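Local structure of Tas1 (Pseudomonas aeruginosa, 6OX6) at residues A271-G276 against A323-N328. The protein is a type VI secretion exported toxin that pyrophosphorylates adenosine nucleotides to make (p)ppApp, depleting ADP and ATP in competitor cells. Numbering follows the deposited sequence.
Sequences AAKHGG and AAELAN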
ATOM      1  N   ALA A 271       6.475  17.125   9.030  1.00 48.37           N
ATOM      2  CA  ALA A 271       5.920  17.947   7.957  1.00 53.50           C
ATOM      3  C   ALA A 271       6.327  19.403   8.128  1.00 55.44           C
ATOM      4  O   ALA A 271       6.838  20.033   7.195  1.00 55.36           O
ATOM      5  CB  ALA A 271       4.401  17.822   7.906  1.00 54.44           C
ATOM      6  N   ALA A 272       6.132  19.945   9.331  1.00 60.43           N
ATOM      7  CA  ALA A 272       6.508  21.330   9.589  1.00 61.12           C
ATOM      8  C   ALA A 272       8.019  21.554   9.552  1.00 59.80           C
ATOM      9  O   ALA A 272       8.446  22.704   9.448  1.00 62.06           O
ATOM     10  CB  ALA A 272       5.926  21.770  10.926  1.00 62.46           C
ATOM     11  N   LYS A 273       8.825  20.489   9.596  1.00 62.74           N
ATOM     12  CA  LYS A 273      10.278  20.608   9.476  1.00 64.48           C
ATOM     13  C   LYS A 273      10.718  20.965   8.057  1.00 63.94           C
ATOM     14  O   LYS A 273      11.645  21.765   7.875  1.00 62.42           O
ATOM     15  CB  LYS A 273      10.934  19.292   9.897  1.00 67.22           C
ATOM     16  CG  LYS A 273      11.623  19.312  11.246  1.00 74.19           C
ATOM     17  CD  LYS A 273      12.820  18.369  11.260  1.00 79.07           C
ATOM     18  CE  LYS A 273      13.947  18.900  10.366  1.00 83.84           C
ATOM     19  NZ  LYS A 273      15.132  17.996  10.244  1.00 85.22           N
ATOM     20  N   HIS A 274      10.094  20.363   7.036  1.00 63.20           N
ATOM     21  CA  HIS A 274      10.563  20.492   5.661  1.00 63.26           C
ATOM     22  C   HIS A 274       9.617  21.295   4.790  1.00 65.84           C
ATOM     23  O   HIS A 274       9.694  21.206   3.556  1.00 66.79           O
ATOM     24  CB  HIS A 274      10.774  19.121   5.032  1.00 62.11           C
ATOM     25  CG  HIS A 274      11.589  18.205   5.872  1.00 64.15           C
ATOM     26  ND1 HIS A 274      12.928  17.988   5.643  1.00 64.75           N
ATOM     27  CD2 HIS A 274      11.260  17.454   6.951  1.00 63.87           C
ATOM     28  CE1 HIS A 274      13.385  17.124   6.533  1.00 65.67           C
ATOM     29  NE2 HIS A 274      12.393  16.788   7.339  1.00 64.76           N
ATOM     30  N   GLY A 275       8.717  22.055   5.402  1.00 65.07           N
ATOM     31  CA  GLY A 275       7.873  22.956   4.649  1.00 67.08           C
ATOM     32  C   GLY A 275       6.653  22.308   4.045  1.00 65.39           C
ATOM     33  O   GLY A 275       6.177  22.763   3.002  1.00 68.31           O
ATOM     34  N   GLY A 276       6.125  21.264   4.675  1.00 62.06           N
ATOM     35  CA  GLY A 276       5.015  20.539   4.101  1.00 60.87           C
ATOM     36  C   GLY A 276       3.755  20.514   4.934  1.00 60.73           C
ATOM     37  O   GLY A 276       3.580  21.319   5.853  1.00 62.69           O
ATOM     38  N   ALA A 323      11.429  10.210   4.286  1.00 39.87           N
ATOM     39  CA  ALA A 323      11.535   8.754   4.365  1.00 38.50           C
ATOM     40  C   ALA A 323      12.612   8.321   5.358  1.00 32.12           C
ATOM     41  O   ALA A 323      12.383   7.448   6.209  1.00 31.48           O
ATOM     42  CB  ALA A 323      11.834   8.179   2.981  1.00 31.74           C
ATOM     43  N   ALA A 324      13.805   8.908   5.238  1.00 33.10           N
ATOM     44  CA  ALA A 324      14.912   8.580   6.141  1.00 36.68           C
ATOM     45  C   ALA A 324      14.563   8.908   7.588  1.00 38.77           C
ATOM     46  O   ALA A 324      14.983   8.207   8.517  1.00 35.98           O
ATOM     47  CB  ALA A 324      16.164   9.342   5.721  1.00 34.98           C
ATOM     48  N   GLU A 325      13.772   9.962   7.768  1.00 41.81           N
ATOM     49  CA  GLU A 325      13.349  10.392   9.095  1.00 46.37           C
ATOM     50  C   GLU A 325      12.475   9.338   9.769  1.00 40.78           C
ATOM     51  O   GLU A 325      12.668   9.026  10.945  1.00 39.77           O
ATOM     52  CB  GLU A 325      12.598  11.722   9.011  1.00 56.11           C
ATOM     53  CG  GLU A 325      13.340  12.893   9.635  1.00 68.48           C
ATOM     54  CD  GLU A 325      14.040  13.756   8.602  1.00 78.92           C
ATOM     55  OE1 GLU A 325      13.406  14.698   8.084  1.00 82.95           O
ATOM     56  OE2 GLU A 325      15.225  13.492   8.310  1.00 82.14           O
ATOM     57  N   LEU A 326      11.517   8.791   9.026  1.00 33.42           N
ATOM     58  CA  LEU A 326      10.630   7.778   9.578  1.00 32.89           C
ATOM     59  C   LEU A 326      11.405   6.500   9.876  1.00 32.22           C
ATOM     60  O   LEU A 326      11.116   5.790  10.852  1.00 31.55           O
ATOM     61  CB  LEU A 326       9.476   7.511   8.589  1.00 36.18           C
ATOM     62  CG  LEU A 326       8.549   8.696   8.246  1.00 38.91           C
ATOM     63  CD1 LEU A 326       7.705   8.423   6.996  1.00 32.12           C
ATOM     64  CD2 LEU A 326       7.630   8.981   9.392  1.00 33.32           C
ATOM     65  N   ALA A 327      12.374   6.179   9.017  1.00 32.98           N
ATOM     66  CA  ALA A 327      13.222   5.019   9.242  1.00 35.07           C
ATOM     67  C   ALA A 327      13.986   5.175  10.546  1.00 36.91           C
ATOM     68  O   ALA A 327      14.020   4.255  11.370  1.00 31.54           O
ATOM     69  CB  ALA A 327      14.183   4.833   8.069  1.00 31.13           C
ATOM     70  N   ASN A 328      14.566   6.359  10.770  1.00 39.11           N
ATOM     71  CA  ASN A 328      15.322   6.584  11.996  1.00 39.48           C
ATOM     72  C   ASN A 328      14.461   6.471  13.246  1.00 42.05           C
ATOM     73  O   ASN A 328      14.998   6.298  14.341  1.00 43.38           O
ATOM     74  CB  ASN A 328      16.009   7.945  11.938  1.00 40.37           C
ATOM     75  CG  ASN A 328      17.173   7.934  10.993  1.00 41.91           C
ATOM     76  OD1 ASN A 328      17.839   6.909  10.845  1.00 43.99           O
ATOM     77  ND2 ASN A 328      17.391   9.039  10.301  1.00 40.07           N
TER
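The imidazole of H274 presents its NE2 edge to the carboxylate of E325, OE1 lying near the ring plane rather than over a face. The two flat groups are almost coplanar, 12° apart, and their side chains reach across from opposite directions, the glutamate through a chain bent at chi2. NE2 donates to OE1, but the modelled separation of 2.4 Å is implausibly short and the angle at the hydrogen only 124°; OE1 also crowds CE1 of the same ring, so the place of OE1, and with it the exact geometry of the bond, is doubtful. The histidine enters with CG anti to its carbonyl carbon (chi1 -50°), a turn that carries the ring out from the helix end to the glutamate. K273 runs alongside, its NZ 4.3 Å from E325 OE1 in the model; that is beyond a salt bridge and subject to the same doubt, though the opposite charges may still attract weakly at this rather open surface.

The case illustrates how a helix terminus can offer a residue to a neighbouring helix. H274 is where helix 256-273 gives up its helical conformation, and G275 follows with a positive phi. A271 O accepts from both H274 N (3.3 Å) and G276 N (2.9 Å). The latter is the six-to-one bond also found in a Schellman motif, although A272 O and G275 N, 4.1 Å apart, do not complete the second bond.

Beside this polar link, E325 and L326 both touch L270 of helix 256-273, while the H274 side chain also rests on T321 and V322. The contact thus joins the end of helix 256-273 at the surface to helix 319-328, whose A323 and L326 pack onto strands 347-353 and 359-365 of the mixed sheet through V348, S350, I362 and V364.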